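Local coordinates for protein putative fimbrium tip subunit Fim1F (Parabacteroides distasonis, PDB 3R4R) that is probably a component of the tip of fimbriae, the surface filaments that mediate bacterial adhesion and biofilm formation, at residues Gly196-Lys202 and Asn213-Leu219; Ile166-Ile172 and Phe261-Asn265; Phe52-Arg58 and Phe114-Tyr120; Ser13-Val19 and Glu82-Val88. The contacts are given in a common frame with arbitrary orientation. Numbering follows the deposited sequence.

Contact 1. Residues Gly196-Lys202 and Asn213-Leu219; sequences GLNASSK and NGAFSDL. With EDO (1,2-ethanediol), chain G.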
# COMPACT_ATOMS: atom_id res chain seq x y z
N GLY A 196 -2.29 -17.18 6.79
CA GLY A 196 -1.90 -16.08 7.66
C GLY A 196 -1.79 -14.72 7.02
O GLY A 196 -1.31 -13.79 7.66
N LEU A 197 -2.21 -14.58 5.75
CA LEU A 197 -2.20 -13.29 5.04
C LEU A 197 -3.22 -12.38 5.70
O LEU A 197 -4.24 -12.87 6.20
CB LEU A 197 -2.48 -13.46 3.52
CG LEU A 197 -1.47 -14.32 2.74
CD1 LEU A 197 -1.95 -14.57 1.33
CD2 LEU A 197 -0.06 -13.70 2.74
N ASN A 198 -2.92 -11.06 5.77
CA ASN A 198 -3.74 -10.06 6.47
C ASN A 198 -4.58 -9.24 5.52
O ASN A 198 -4.07 -8.69 4.55
CB ASN A 198 -2.83 -9.12 7.28
CG ASN A 198 -3.54 -8.10 8.15
OD1 ASN A 198 -4.77 -8.10 8.29
ND2 ASN A 198 -2.78 -7.22 8.78
N ALA A 199 -5.88 -9.09 5.85
CA ALA A 199 -6.87 -8.35 5.06
C ALA A 199 -7.26 -7.00 5.71
O ALA A 199 -7.94 -6.23 5.07
CB ALA A 199 -8.11 -9.19 4.86
N SER A 200 -6.80 -6.70 6.93
CA SER A 200 -7.13 -5.43 7.62
C SER A 200 -5.90 -4.52 7.81
O SER A 200 -4.77 -4.99 7.94
CB SER A 200 -7.75 -5.71 8.97
OG SER A 200 -9.06 -6.23 8.79
N SER A 201 -6.12 -3.18 7.77
CA SER A 201 -5.01 -2.23 7.93
C SER A 201 -5.46 -0.87 8.40
O SER A 201 -6.61 -0.47 8.17
CB SER A 201 -4.26 -2.05 6.61
OG SER A 201 -3.11 -1.23 6.75
N LYS A 202 -4.51 -0.16 9.04
CA LYS A 202 -4.58 1.26 9.42
C LYS A 202 -4.18 2.06 8.16
O LYS A 202 -3.47 1.53 7.30
CB LYS A 202 -3.70 1.52 10.65
CG LYS A 202 -4.19 0.86 11.94
CD LYS A 202 -5.39 1.62 12.62
CE LYS A 202 -5.89 0.95 13.88
NZ LYS A 202 -4.83 0.83 14.94
N ASN A 213 1.37 -1.52 11.13
CA ASN A 213 -0.04 -1.94 11.16
C ASN A 213 -0.38 -2.97 12.33
O ASN A 213 0.04 -4.14 12.32
CB ASN A 213 -0.44 -2.55 9.83
CG ASN A 213 -1.90 -2.80 9.70
OD1 ASN A 213 -2.72 -2.10 10.29
ND2 ASN A 213 -2.29 -3.77 8.88
N GLY A 214 -1.22 -2.49 13.25
CA GLY A 214 -1.75 -3.23 14.38
C GLY A 214 -3.05 -3.97 14.08
O GLY A 214 -3.42 -4.89 14.82
N ALA A 215 -3.74 -3.59 12.96
CA ALA A 215 -4.98 -4.22 12.50
C ALA A 215 -4.71 -5.58 11.84
O ALA A 215 -3.69 -5.74 11.14
CB ALA A 215 -5.70 -3.31 11.53
N PHE A 216 -5.59 -6.57 12.09
CA PHE A 216 -5.46 -7.90 11.50
C PHE A 216 -6.83 -8.60 11.35
O PHE A 216 -7.65 -8.57 12.27
CB PHE A 216 -4.51 -8.81 12.33
CG PHE A 216 -4.21 -10.15 11.65
CD1 PHE A 216 -3.15 -10.28 10.75
CD2 PHE A 216 -5.01 -11.27 11.89
CE1 PHE A 216 -2.90 -11.50 10.10
CE2 PHE A 216 -4.77 -12.48 11.21
CZ PHE A 216 -3.71 -12.58 10.33
N SER A 217 -7.01 -9.27 10.19
CA SER A 217 -8.11 -10.18 9.85
C SER A 217 -7.61 -11.13 8.76
O SER A 217 -6.73 -10.76 7.99
CB SER A 217 -9.40 -9.46 9.43
OG SER A 217 -9.32 -8.86 8.16
N ASP A 218 -8.11 -12.37 8.74
CA ASP A 218 -7.67 -13.40 7.80
C ASP A 218 -8.00 -13.07 6.32
O ASP A 218 -9.15 -12.77 5.98
CB ASP A 218 -8.33 -14.76 8.14
CG ASP A 218 -7.85 -15.41 9.42
OD1 ASP A 218 -6.61 -15.56 9.59
OD2 ASP A 218 -8.71 -15.91 10.20
N LEU A 219 -6.97 -13.21 5.45
CA LEU A 219 -7.04 -13.04 4.00
C LEU A 219 -6.83 -14.38 3.35
O LEU A 219 -5.74 -14.95 3.44
CB LEU A 219 -6.03 -11.99 3.48
CG LEU A 219 -6.01 -11.68 1.97
CD1 LEU A 219 -7.34 -11.09 1.49
CD2 LEU A 219 -4.90 -10.72 1.66
C1 EDO G . -2.54 -15.53 12.11
O1 EDO G . -3.54 -15.71 11.11
C2 EDO G . -1.17 -15.60 11.46
O2 EDO G . -1.02 -14.57 10.47
O HOH W 1 -3.70 -16.68 4.05
O HOH W 2 -5.09 -15.32 7.23
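Two asparagines, one on each segment, do much of the pairing here that backbone groups do in a regular sheet. Asn198 reaches across to Asn213-Leu219 with both ends of its amide: OD1 accepts from Ser217 N (3.2 Å) and ND2 donates to Ala215 O (2.9 Å). Asn213 answers from the other side, its ND2 donating to Ser200 O (2.9 Å) and its OD1 accepting from Lys202 N (2.9 Å). Each OD1 also takes the backbone NH two residues on, Asn198 OD1 from Ser200 N at 2.8 Å and Asn213 OD1 from Ala215 N at 3.2 Å, so both form Asx turns. An amide suits both places, offering donor and acceptor side by side. Backbone bonds remain at the residues on either side of Asn198, with Ala199 N to Ser217 O (2.8 Å) and Leu219 N to Leu197 O (2.9 Å). Ser200 OG and Ser217 OG share a hydrogen bond of 2.7 Å. Small Ala199 packs its CB 3.8 Å from Leu219 CB, as does Leu197 CB. At Gly196's backbone angles a CB would jam against the preceding carbonyl O; an ethanediol, probably from the crystallisation liquor, sits beside Phe216. Asn198 ND2 also bonds Glu233 O, and Phe216 makes a cation-pi contact with Lys239. Side-chain amides thus carry the pairing with strand 191-202 where regular bonding lapses, in this transthyretin-clan region.

Contact 2. Residues Ile166-Ile172 and Phe261-Asn265; sequences IQLSAKI and FIKGN. With EDO (1,2-ethanediol), chain E.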
# COMPACT_ATOMS: atom_id res chain seq x y z
N ILE A 166 2.60 5.60 -0.98
CA ILE A 166 3.24 4.31 -0.76
C ILE A 166 2.19 3.24 -0.92
O ILE A 166 1.01 3.48 -0.66
CB ILE A 166 4.01 4.14 0.59
CG1 ILE A 166 3.03 4.15 1.82
CG2 ILE A 166 5.15 5.14 0.72
CD1 ILE A 166 3.53 3.46 3.06
N GLN A 167 2.63 2.05 -1.24
CA GLN A 167 1.89 0.81 -1.32
C GLN A 167 1.60 0.35 0.12
O GLN A 167 2.54 0.20 0.89
CB GLN A 167 2.78 -0.16 -2.11
CG GLN A 167 2.09 -1.06 -3.09
CD GLN A 167 1.50 -0.38 -4.25
OE1 GLN A 167 0.29 -0.39 -4.41
NE2 GLN A 167 2.35 0.14 -5.14
N LEU A 168 0.32 0.25 0.52
CA LEU A 168 -0.06 -0.13 1.88
C LEU A 168 0.13 -1.65 2.11
O LEU A 168 0.22 -2.10 3.24
CB LEU A 168 -1.53 0.29 2.16
CG LEU A 168 -2.05 0.21 3.59
CD1 LEU A 168 -1.17 1.01 4.55
CD2 LEU A 168 -3.45 0.67 3.65
N SER A 169 0.24 -2.41 1.05
CA SER A 169 0.49 -3.84 1.10
C SER A 169 1.94 -4.15 0.77
O SER A 169 2.65 -3.31 0.21
CB SER A 169 -0.43 -4.58 0.13
OG SER A 169 -0.16 -4.20 -1.21
N ALA A 170 2.36 -5.36 1.12
CA ALA A 170 3.63 -5.95 0.72
C ALA A 170 3.38 -6.90 -0.46
O ALA A 170 2.32 -7.53 -0.51
CB ALA A 170 4.27 -6.67 1.88
N LYS A 171 4.33 -6.96 -1.42
CA LYS A 171 4.25 -7.85 -2.57
C LYS A 171 5.18 -9.05 -2.33
O LYS A 171 6.36 -8.86 -2.01
CB LYS A 171 4.59 -7.09 -3.87
CG LYS A 171 4.59 -7.93 -5.17
CD LYS A 171 5.05 -7.08 -6.36
CE LYS A 171 5.14 -7.87 -7.64
NZ LYS A 171 5.57 -7.00 -8.78
N ILE A 172 4.64 -10.26 -2.45
CA ILE A 172 5.43 -11.49 -2.19
C ILE A 172 5.37 -12.42 -3.41
O ILE A 172 4.28 -12.80 -3.84
CB ILE A 172 4.95 -12.25 -0.90
CG1 ILE A 172 4.82 -11.33 0.34
CG2 ILE A 172 5.84 -13.49 -0.61
CD1 ILE A 172 4.17 -12.05 1.56
N PHE A 261 7.46 -8.77 6.35
CA PHE A 261 6.85 -8.24 5.13
C PHE A 261 6.26 -6.86 5.43
O PHE A 261 5.16 -6.75 5.97
CB PHE A 261 5.79 -9.21 4.61
CG PHE A 261 6.31 -10.62 4.50
CD1 PHE A 261 7.06 -11.02 3.40
CD2 PHE A 261 6.05 -11.55 5.49
CE1 PHE A 261 7.54 -12.32 3.29
CE2 PHE A 261 6.57 -12.83 5.42
CZ PHE A 261 7.29 -13.22 4.30
N ILE A 262 7.02 -5.81 5.11
CA ILE A 262 6.67 -4.42 5.38
C ILE A 262 5.99 -3.83 4.14
O ILE A 262 6.37 -4.15 3.02
CB ILE A 262 7.95 -3.61 5.79
CG1 ILE A 262 8.67 -4.25 7.00
CG2 ILE A 262 7.65 -2.13 6.06
CD1 ILE A 262 10.19 -3.95 7.07
N LYS A 263 4.97 -3.01 4.36
CA LYS A 263 4.24 -2.28 3.32
C LYS A 263 5.20 -1.49 2.41
O LYS A 263 6.15 -0.85 2.90
CB LYS A 263 3.24 -1.31 3.96
CG LYS A 263 3.89 -0.19 4.76
CD LYS A 263 2.87 0.59 5.58
CE LYS A 263 3.52 1.51 6.57
NZ LYS A 263 4.40 0.80 7.57
N GLY A 264 4.93 -1.52 1.12
CA GLY A 264 5.71 -0.79 0.15
C GLY A 264 6.98 -1.49 -0.25
O GLY A 264 7.88 -0.84 -0.78
N ASN A 265 7.07 -2.80 0.02
CA ASN A 265 8.24 -3.61 -0.33
C ASN A 265 7.84 -4.82 -1.20
O ASN A 265 6.70 -5.27 -1.14
CB ASN A 265 8.98 -4.07 0.92
CG ASN A 265 9.67 -2.98 1.70
OD1 ASN A 265 10.78 -2.56 1.38
ND2 ASN A 265 9.05 -2.54 2.77
C1 EDO E . 4.82 -3.18 -2.77
O1 EDO E . 3.52 -3.72 -3.06
C2 EDO E . 5.57 -2.95 -4.09
O2 EDO E . 6.61 -1.97 -3.91
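The strand of Ile166-Ile172 is interrupted at Leu168, and the chain of Phe261-Asn265 turns against this break. A type II beta turn runs from Ile262 to Asn265, with Gly264 at the position of positive phi, which glycine adopts easily. Its NH donates to Ser169 O (Gly264 N to O 3.0 Å), and Lys171 N donates to Asn265 O at 2.9 Å, both nearly straight. Within the turn, Asn265 ND2 bonds Ile262 O (3.1 Å). Among the side chains, Ile172 CD1 sits over one face of Phe261, 3.9 Å from the ring centroid, a CH-pi contact; the short Ala170 lets its CB approach Phe261 CB to 4.0 Å. Lys263 lays its aliphatic part along Ile166, CD to CD1 3.9 Å, while its ammonium forms salt bridges with Glu212 and Glu233. Lys171 instead reaches Glu41. An ethanediol also lies near Ser169. The contact thus combines backbone bonding, which leads into the parallel pairing of strands 161-179 and 266-273, with apolar packing and lysines whose ammonium groups find carboxylates outside the contact.

Contact 3. Residues Phe52-Arg58 and Phe114-Tyr120; sequences FDKDGKR and FDNLTTY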
# COMPACT_ATOMS: atom_id res chain seq x y z
N PHE A 52 -6.71 19.26 5.78
CA PHE A 52 -6.84 19.58 7.20
C PHE A 52 -6.15 20.86 7.57
O PHE A 52 -5.10 21.17 6.99
CB PHE A 52 -6.22 18.46 8.07
CG PHE A 52 -6.73 17.07 7.81
CD1 PHE A 52 -7.82 16.57 8.51
CD2 PHE A 52 -6.09 16.24 6.89
CE1 PHE A 52 -8.29 15.28 8.28
CE2 PHE A 52 -6.55 14.94 6.66
CZ PHE A 52 -7.65 14.47 7.35
N ASP A 53 -6.66 21.55 8.61
CA ASP A 53 -6.01 22.76 9.12
C ASP A 53 -4.87 22.36 10.10
O ASP A 53 -4.61 21.17 10.28
CB ASP A 53 -7.03 23.73 9.79
CG ASP A 53 -7.84 23.24 10.99
OD1 ASP A 53 -7.41 22.27 11.64
OD2 ASP A 53 -8.84 23.90 11.33
N LYS A 54 -4.21 23.35 10.73
CA LYS A 54 -3.11 23.13 11.67
C LYS A 54 -3.55 22.30 12.90
O LYS A 54 -2.73 21.57 13.46
CB LYS A 54 -2.50 24.47 12.14
CG LYS A 54 -3.40 25.40 12.95
CD LYS A 54 -2.59 26.57 13.52
CE LYS A 54 -3.37 27.47 14.44
NZ LYS A 54 -2.52 28.56 14.99
N ASP A 55 -4.84 22.39 13.30
CA ASP A 55 -5.41 21.73 14.48
C ASP A 55 -5.91 20.29 14.16
O ASP A 55 -6.39 19.61 15.08
CB ASP A 55 -6.58 22.59 15.01
CG ASP A 55 -6.23 24.05 15.30
OD1 ASP A 55 -5.07 24.32 15.67
OD2 ASP A 55 -7.14 24.91 15.19
N GLY A 56 -5.76 19.83 12.90
CA GLY A 56 -6.20 18.51 12.44
C GLY A 56 -7.67 18.40 12.06
O GLY A 56 -8.21 17.29 11.91
N LYS A 57 -8.34 19.52 11.89
CA LYS A 57 -9.76 19.54 11.54
C LYS A 57 -9.89 19.46 10.02
O LYS A 57 -9.26 20.26 9.32
CB LYS A 57 -10.45 20.80 12.13
CG LYS A 57 -11.95 20.86 11.95
CD LYS A 57 -12.51 22.15 12.55
CE LYS A 57 -14.02 22.28 12.41
NZ LYS A 57 -14.54 23.53 13.04
N ARG A 58 -10.69 18.51 9.51
CA ARG A 58 -10.85 18.40 8.07
C ARG A 58 -11.69 19.56 7.59
O ARG A 58 -12.77 19.79 8.11
CB ARG A 58 -11.45 17.04 7.65
CG ARG A 58 -11.33 16.78 6.14
CD ARG A 58 -11.99 15.49 5.73
NE ARG A 58 -13.43 15.48 6.01
CZ ARG A 58 -14.21 14.41 5.86
NH1 ARG A 58 -13.69 13.25 5.50
NH2 ARG A 58 -15.50 14.49 6.14
N PHE A 114 -14.33 6.95 4.42
CA PHE A 114 -13.67 7.99 5.23
C PHE A 114 -14.46 9.30 5.29
O PHE A 114 -14.02 10.26 5.95
CB PHE A 114 -12.28 8.28 4.63
CG PHE A 114 -11.58 7.05 4.10
CD1 PHE A 114 -11.02 6.12 4.97
CD2 PHE A 114 -11.46 6.82 2.74
CE1 PHE A 114 -10.43 4.95 4.48
CE2 PHE A 114 -10.86 5.66 2.25
CZ PHE A 114 -10.34 4.73 3.13
N ASP A 115 -15.62 9.34 4.60
CA ASP A 115 -16.45 10.53 4.47
C ASP A 115 -16.97 11.10 5.80
O ASP A 115 -17.17 12.31 5.88
CB ASP A 115 -17.68 10.24 3.59
CG ASP A 115 -17.36 10.02 2.14
OD1 ASP A 115 -16.18 10.08 1.77
OD2 ASP A 115 -18.30 9.85 1.35
N ASN A 116 -17.17 10.27 6.82
CA ASN A 116 -17.68 10.72 8.11
C ASN A 116 -16.54 11.02 9.10
O ASN A 116 -16.82 11.32 10.26
CB ASN A 116 -18.63 9.66 8.71
CG ASN A 116 -18.03 8.27 8.82
OD1 ASN A 116 -17.17 7.85 8.01
ND2 ASN A 116 -18.54 7.50 9.77
N LEU A 117 -15.26 10.94 8.67
CA LEU A 117 -14.09 11.20 9.53
C LEU A 117 -13.82 12.71 9.52
O LEU A 117 -13.42 13.28 8.51
CB LEU A 117 -12.88 10.37 9.08
CG LEU A 117 -13.08 8.85 8.96
CD1 LEU A 117 -11.82 8.18 8.47
CD2 LEU A 117 -13.52 8.23 10.30
N THR A 118 -14.13 13.38 10.64
CA THR A 118 -14.11 14.84 10.73
C THR A 118 -12.76 15.39 11.26
O THR A 118 -12.55 16.61 11.18
CB THR A 118 -15.25 15.28 11.65
OG1 THR A 118 -15.10 14.60 12.88
CG2 THR A 118 -16.62 14.92 11.08
N THR A 119 -11.87 14.53 11.79
CA THR A 119 -10.54 14.94 12.28
C THR A 119 -9.48 13.93 11.84
O THR A 119 -9.81 12.76 11.68
CB THR A 119 -10.49 15.10 13.82
OG1 THR A 119 -10.73 13.85 14.48
CG2 THR A 119 -11.42 16.20 14.34
N TYR A 120 -8.22 14.37 11.71
CA TYR A 120 -7.10 13.49 11.38
C TYR A 120 -6.77 12.57 12.58
O TYR A 120 -6.82 11.35 12.43
CB TYR A 120 -5.86 14.29 10.94
CG TYR A 120 -4.70 13.39 10.54
CD1 TYR A 120 -4.71 12.72 9.33
CD2 TYR A 120 -3.59 13.26 11.36
CE1 TYR A 120 -3.65 11.89 8.96
CE2 TYR A 120 -2.52 12.44 11.00
CZ TYR A 120 -2.55 11.77 9.79
OH TYR A 120 -1.49 10.97 9.42
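The ring of Phe52 has Tyr120 over one face: Tyr120 CB stands 3.9 Å from the ring centroid in a CH-pi contact, and the tyrosine ring turns its edge to Phe52, centroids 5.4 Å apart and planes at 71°. A flat apolar ring suits this place, where Leu101 of strand 96-104 also packs against both aromatics. The backbones are bridged, Tyr120 N donating to Gly56 O at 2.9 Å and Arg58 N to Thr118 O at 3.1 Å. Arg58 is long enough to reach the type I turn Phe114 to Leu117. Arg58 NH2 donates to Asp115 O (2.8 Å) and Arg58 NH1, weakly, to Phe114 O (3.0 Å), while Leu117 O lies over the face of the guanidinium, Arg58 CZ to Leu117 O 3.0 Å. NH1 also bonds Tyr127 OH. Asp53 OD1 accepts from Lys57 N at 2.9 Å. A type I turn with a G1 bulge, Gly56 N to Asp53 O (3.2 Å) and Asp53 N to Lys57 O (3.0 Å), with Gly56 at the positive phi easy for glycine, makes 52-58 the connection of a beta hairpin, strands 46-52 and 58-65, against which a single bridge and Arg58 pin the long loop after strand 96-104.

Contact 4. Residues Ser13-Val19 and Glu82-Val88; sequences SFDMSLV and ELQLEGV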
# COMPACT_ATOMS: atom_id res chain seq x y z
N SER A 13 -12.06 31.23 -1.43
CA SER A 13 -12.12 29.90 -2.06
C SER A 13 -10.89 29.62 -2.95
O SER A 13 -10.63 30.36 -3.91
CB SER A 13 -13.40 29.79 -2.89
OG SER A 13 -13.55 28.57 -3.61
N PHE A 14 -10.18 28.53 -2.65
CA PHE A 14 -9.00 28.10 -3.40
C PHE A 14 -9.22 26.88 -4.23
O PHE A 14 -10.05 26.03 -3.91
CB PHE A 14 -7.83 27.77 -2.46
CG PHE A 14 -7.21 28.95 -1.77
CD1 PHE A 14 -7.71 29.40 -0.56
CD2 PHE A 14 -6.12 29.59 -2.32
CE1 PHE A 14 -7.13 30.49 0.08
CE2 PHE A 14 -5.54 30.69 -1.69
CZ PHE A 14 -6.06 31.13 -0.49
N ASP A 15 -8.39 26.75 -5.26
CA ASP A 15 -8.30 25.57 -6.10
C ASP A 15 -6.84 25.11 -6.08
O ASP A 15 -5.92 25.88 -6.36
CB ASP A 15 -8.82 25.80 -7.53
CG ASP A 15 -10.33 26.00 -7.64
OD1 ASP A 15 -10.93 26.65 -6.74
OD2 ASP A 15 -10.90 25.60 -8.68
N MSE A 16 -6.63 23.85 -5.68
CA MSE A 16 -5.31 23.24 -5.54
C MSE A 16 -4.99 22.30 -6.67
O MSE A 16 -5.83 21.48 -7.06
CB MSE A 16 -5.22 22.46 -4.21
CG MSE A 16 -5.24 23.35 -2.95
SE MSE A 16 -5.24 22.40 -1.21
CE MSE A 16 -3.68 21.24 -1.49
N SER A 17 -3.75 22.40 -7.18
CA SER A 17 -3.19 21.47 -8.16
C SER A 17 -2.46 20.38 -7.39
O SER A 17 -1.56 20.69 -6.60
CB SER A 17 -2.29 22.20 -9.16
OG SER A 17 -2.99 23.18 -9.90
N LEU A 18 -2.89 19.11 -7.56
CA LEU A 18 -2.37 17.97 -6.82
C LEU A 18 -1.65 16.98 -7.74
O LEU A 18 -2.18 16.61 -8.79
CB LEU A 18 -3.58 17.28 -6.15
CG LEU A 18 -3.40 16.69 -4.74
CD1 LEU A 18 -3.41 17.79 -3.69
CD2 LEU A 18 -4.55 15.76 -4.40
N VAL A 19 -0.44 16.53 -7.34
CA VAL A 19 0.32 15.54 -8.12
C VAL A 19 0.53 14.29 -7.25
O VAL A 19 1.16 14.39 -6.20
CB VAL A 19 1.66 16.11 -8.66
CG1 VAL A 19 2.51 15.02 -9.31
CG2 VAL A 19 1.42 17.25 -9.64
N GLU A 82 -2.40 13.65 -12.06
CA GLU A 82 -2.67 15.05 -11.73
C GLU A 82 -4.14 15.21 -11.37
O GLU A 82 -4.99 14.64 -12.06
CB GLU A 82 -2.30 15.99 -12.89
CG GLU A 82 -0.82 16.11 -13.21
CD GLU A 82 -0.50 17.25 -14.16
OE1 GLU A 82 -1.28 18.23 -14.22
OE2 GLU A 82 0.59 17.21 -14.77
N LEU A 83 -4.43 15.95 -10.30
CA LEU A 83 -5.79 16.23 -9.82
C LEU A 83 -5.97 17.67 -9.45
O LEU A 83 -5.03 18.33 -9.02
CB LEU A 83 -6.14 15.38 -8.59
CG LEU A 83 -6.28 13.88 -8.75
CD1 LEU A 83 -6.56 13.25 -7.41
CD2 LEU A 83 -7.41 13.55 -9.68
N GLN A 84 -7.22 18.13 -9.56
CA GLN A 84 -7.65 19.46 -9.16
C GLN A 84 -8.62 19.37 -7.99
O GLN A 84 -9.57 18.59 -8.03
CB GLN A 84 -8.31 20.20 -10.33
CG GLN A 84 -7.34 20.96 -11.23
CD GLN A 84 -7.03 22.35 -10.69
OE1 GLN A 84 -5.90 22.65 -10.29
NE2 GLN A 84 -8.03 23.23 -10.69
N LEU A 85 -8.31 20.09 -6.92
CA LEU A 85 -9.15 20.32 -5.74
C LEU A 85 -9.83 21.65 -5.91
O LEU A 85 -9.17 22.66 -5.70
CB LEU A 85 -8.37 20.29 -4.39
CG LEU A 85 -7.87 18.99 -3.80
CD1 LEU A 85 -7.02 18.24 -4.74
CD2 LEU A 85 -7.04 19.28 -2.61
N GLU A 86 -11.09 21.68 -6.39
CA GLU A 86 -11.85 22.92 -6.54
C GLU A 86 -12.60 23.26 -5.26
O GLU A 86 -13.11 22.36 -4.58
CB GLU A 86 -12.87 22.88 -7.70
CG GLU A 86 -12.34 22.56 -9.10
CD GLU A 86 -12.20 21.10 -9.48
OE1 GLU A 86 -12.27 20.23 -8.58
OE2 GLU A 86 -12.07 20.83 -10.69
N GLY A 87 -12.68 24.55 -4.97
CA GLY A 87 -13.45 25.11 -3.86
C GLY A 87 -13.06 24.73 -2.45
O GLY A 87 -13.93 24.39 -1.65
N VAL A 88 -11.76 24.84 -2.12
CA VAL A 88 -11.29 24.63 -0.75
C VAL A 88 -11.59 25.95 -0.02
O VAL A 88 -11.06 27.00 -0.42
CB VAL A 88 -9.82 24.17 -0.67
CG1 VAL A 88 -9.38 23.98 0.78
CG2 VAL A 88 -9.62 22.88 -1.47
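Leu18 and Leu85 meet at the apolar centre, CD2 to CD1 3.5 Å, on the sheet face that also carries Phe14, Met16, Leu83 and Val88. Met16, modelled as selenomethionine, lies beside Leu85, Met16 CB to Leu85 CB 3.8 Å. Met16 SE comes within 4.4 Å of Val88 CG2, and Leu18 CB is 4.0 Å from Leu83 CB. The branched Leu18, Leu83, Leu85 and Val88 and the flexible Met16 can fill this face without polar groups to satisfy. Beneath them the strands run antiparallel, their axes 4.3 Å apart at closest and 159° between directions. Paired bonds join Leu18 N to Leu83 O (2.7 Å) and Leu83 N to Leu18 O (2.8 Å), then Met16 N to Leu85 O and Leu85 N to Met16 O (both 2.8 Å). Between Met16 and Phe14 the register slips by one in a G1 beta bulge, where Gly87, at positive phi, and Val88 both face Phe14. Val88 N reaches Phe14 O at 2.7 Å, while Gly87 N donates to Asp15 OD1 at 3.3 Å. On the face of Ser17, Gln84 and Glu82, Ser17 OG donates to Gln84 OE1 (3.0 Å). Segment 13-19 lies in the inferred propeptide; its strand 12-21 is flanked by strand 78-90 and, in parallel, by strand 161-179, and the apolar face packs against strands 46-52, 58-65 and 144-152.

How the contacts relate
Contacts 1 and 2 are the closest neighbours: their centres lie about 13 Å apart and they touch where Leu168 CD1 meets Lys202 O at 3.6 Å. Segments 196-202 and 213-219 also fall, in sequence, between the two halves of contact 2. Glu233 ties them further, since it bonds Asn198 and Asn213 and pairs with Lys263. Contacts 3 and 4 lie on the same side of the chain's centre, centres about 17 Å and nearest atoms about 7 Å apart, without touching; their segments alternate along the chain. Contact 4 lies about 29 Å, centre to centre, from contact 2, yet strands 12-21 and 161-179 are sheet neighbours. Ethanediols, probably from the crystallisation liquor, lie at contacts 1, 2 and 3.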